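Local coordinates for protein tryptophan halogenase (PDB 2PYX) that is thought to be a flavin-dependent tryptophan halogenase, probably using bound FAD in a monooxygenase-type reaction to halogenate its substrate, at residues 44-49 / 190-195. Numbering follows the deposited sequence. Where two conformers were deposited one is given.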
loop_
_atom_site.group_PDB
_atom_site.type_symbol
_atom_site.label_atom_id
_atom_site.label_comp_id
_atom_site.label_asym_id
_atom_site.label_seq_id
_atom_site.Cartn_x
_atom_site.Cartn_y
_atom_site.Cartn_z
ATOM N N ASN A 44 -20.535 -13.017 14.948
ATOM C CA ASN A 44 -20.634 -12.079 16.056
ATOM C C ASN A 44 -19.255 -11.472 16.218
ATOM O O ASN A 44 -18.329 -12.111 16.728
ATOM C CB ASN A 44 -21.083 -12.780 17.344
ATOM C CG ASN A 44 -21.296 -11.801 18.501
ATOM O OD1 ASN A 44 -21.635 -10.643 18.289
ATOM N ND2 ASN A 44 -21.077 -12.275 19.731
ATOM N N ILE A 45 -19.112 -10.245 15.727
ATOM C CA ILE A 45 -17.820 -9.579 15.670
ATOM C C ILE A 45 -17.739 -8.481 16.737
ATOM O O ILE A 45 -18.607 -7.610 16.797
ATOM C CB ILE A 45 -17.611 -8.949 14.287
ATOM C CG1 ILE A 45 -17.745 -9.968 13.155
ATOM C CG2 ILE A 45 -16.247 -8.238 14.235
ATOM C CD1 ILE A 45 -18.009 -9.297 11.845
ATOM N N THR A 46 -16.726 -8.560 17.591
ATOM C CA THR A 46 -16.449 -7.570 18.614
ATOM C C THR A 46 -15.044 -7.015 18.395
ATOM O O THR A 46 -14.086 -7.776 18.221
ATOM C CB THR A 46 -16.547 -8.202 20.020
ATOM O OG1 THR A 46 -17.861 -8.757 20.227
ATOM C CG2 THR A 46 -16.218 -7.175 21.129
ATOM N N LEU A 47 -14.919 -5.698 18.457
ATOM C CA LEU A 47 -13.668 -5.006 18.344
ATOM C C LEU A 47 -13.358 -4.332 19.667
ATOM O O LEU A 47 -14.160 -3.505 20.129
ATOM C CB LEU A 47 -13.659 -4.015 17.168
ATOM C CG LEU A 47 -12.285 -3.396 16.810
ATOM C CD1 LEU A 47 -12.233 -3.033 15.342
ATOM C CD2 LEU A 47 -12.007 -2.155 17.621
ATOM N N ILE A 48 -12.221 -4.680 20.267
ATOM C CA ILE A 48 -11.765 -4.094 21.540
ATOM C C ILE A 48 -10.654 -3.122 21.178
ATOM O O ILE A 48 -9.598 -3.520 20.668
ATOM C CB ILE A 48 -11.231 -5.151 22.524
ATOM C CG1 ILE A 48 -12.295 -6.206 22.821
ATOM C CG2 ILE A 48 -10.759 -4.437 23.821
ATOM C CD1 ILE A 48 -11.787 -7.433 23.555
ATOM N N GLU A 49 -10.900 -1.848 21.473
ATOM C CA GLU A 49 -10.001 -0.743 21.156
ATOM C C GLU A 49 -9.463 -0.130 22.457
ATOM O O GLU A 49 -10.240 0.136 23.370
ATOM C CB GLU A 49 -10.782 0.296 20.334
ATOM C CG GLU A 49 -9.932 1.398 19.824
ATOM C CD GLU A 49 -10.608 2.327 18.859
ATOM O OE1 GLU A 49 -11.825 2.222 18.651
ATOM O OE2 GLU A 49 -9.884 3.182 18.303
ATOM N N GLY A 190 -23.376 -3.820 12.447
ATOM C CA GLY A 190 -23.591 -4.638 13.639
ATOM C C GLY A 190 -22.380 -5.083 14.450
ATOM O O GLY A 190 -22.483 -6.021 15.266
ATOM N N VAL A 191 -21.250 -4.410 14.242
ATOM C CA VAL A 191 -20.038 -4.698 14.996
ATOM C C VAL A 191 -20.154 -4.113 16.415
ATOM O O VAL A 191 -20.557 -2.949 16.595
ATOM C CB VAL A 191 -18.805 -4.175 14.251
ATOM C CG1 VAL A 191 -17.531 -4.402 15.057
ATOM C CG2 VAL A 191 -18.723 -4.906 12.904
ATOM N N THR A 192 -19.840 -4.937 17.405
ATOM C CA THR A 192 -19.803 -4.497 18.807
ATOM C C THR A 192 -18.459 -3.868 19.106
ATOM O O THR A 192 -17.414 -4.447 18.800
ATOM C CB THR A 192 -20.063 -5.651 19.735
ATOM O OG1 THR A 192 -21.371 -6.195 19.464
ATOM C CG2 THR A 192 -19.975 -5.196 21.205
ATOM N N HIS A 193 -18.482 -2.670 19.698
ATOM C CA HIS A 193 -17.284 -1.890 19.971
ATOM C C HIS A 193 -17.094 -1.821 21.490
ATOM O O HIS A 193 -18.005 -1.404 22.219
ATOM C CB HIS A 193 -17.485 -0.501 19.384
ATOM C CG HIS A 193 -16.276 0.374 19.383
ATOM N ND1 HIS A 193 -16.333 1.723 19.105
ATOM C CD2 HIS A 193 -14.966 0.083 19.569
ATOM C CE1 HIS A 193 -15.113 2.223 19.124
ATOM N NE2 HIS A 193 -14.264 1.253 19.428
ATOM N N ILE A 194 -15.924 -2.220 21.960
ATOM C CA ILE A 194 -15.579 -2.102 23.395
ATOM C C ILE A 194 -14.347 -1.244 23.467
ATOM O O ILE A 194 -13.361 -1.517 22.778
ATOM C CB ILE A 194 -15.288 -3.454 24.052
ATOM C CG1 ILE A 194 -16.517 -4.342 24.015
ATOM C CG2 ILE A 194 -14.797 -3.249 25.499
ATOM C CD1 ILE A 194 -16.241 -5.758 24.471
ATOM N N ARG A 195 -14.397 -0.171 24.271
ATOM C CA ARG A 195 -13.231 0.671 24.512
ATOM C C ARG A 195 -12.633 0.309 25.861
ATOM O O ARG A 195 -13.159 0.747 26.897
ATOM C CB ARG A 195 -13.634 2.147 24.549
ATOM C CG ARG A 195 -14.075 2.751 23.227
ATOM C CD ARG A 195 -12.973 2.679 22.192
ATOM N NE ARG A 195 -12.800 3.950 21.482
ATOM C CZ ARG A 195 -11.719 4.724 21.543
ATOM N NH1 ARG A 195 -10.663 4.377 22.274
ATOM N NH2 ARG A 195 -11.688 5.853 20.850
HETATM O O HOH W 1 -21.264 -8.114 17.593
HETATM O O HOH W 2 -21.297 -8.747 14.586
#
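Glu49 OE1 accepts a hydrogen bond of 2.7 Å from His193 NE2 and lies beside the guanidinium of Arg195. The two strands, 44-49 and 192-195, run parallel at the edge of the Rossmann-type sheet, with 192-195 outermost and 9-13 on the far flank of 44-49. The histidine bond is bent, 138° at the hydrogen, and uses the anti lone pair of OE1, which sits slightly out of the imidazole plane. With CG anti to the backbone N (chi1 -174°) and the chain extended beyond it, Glu49 sets CB at the edge of the His193 ring and brings OE1 to NE2. In the Arg195 conformer described here, Glu49 CD lies over one face of the guanidinium, the planes 15° apart. OE1 then stands 3.5 Å from Arg195 NE, a salt bridge of charge alone, with no N-H aimed at the oxygen. An alanine in place of Glu49 would probably leave His193 NE2 without this acceptor and, in that conformer, the guanidinium without its stacked counter-charge. On this face Trp20 of helix 16-31 also meets the His193 ring edge-to-face, and Leu47 packs close to Gly15, a predicted FAD-binding residue. On the other face Thr46 CG2 meets Ile194 CD1 at 3.6 Å. Four nearly straight backbone bonds join the strands, among them Ile194 N to Leu47 O at 2.8 Å. At the start of the pairing, one water bridges Ile45 O and Thr192 OG1, while a second accepts from Ile45 N and lies 3.0 Å from Gly190 O.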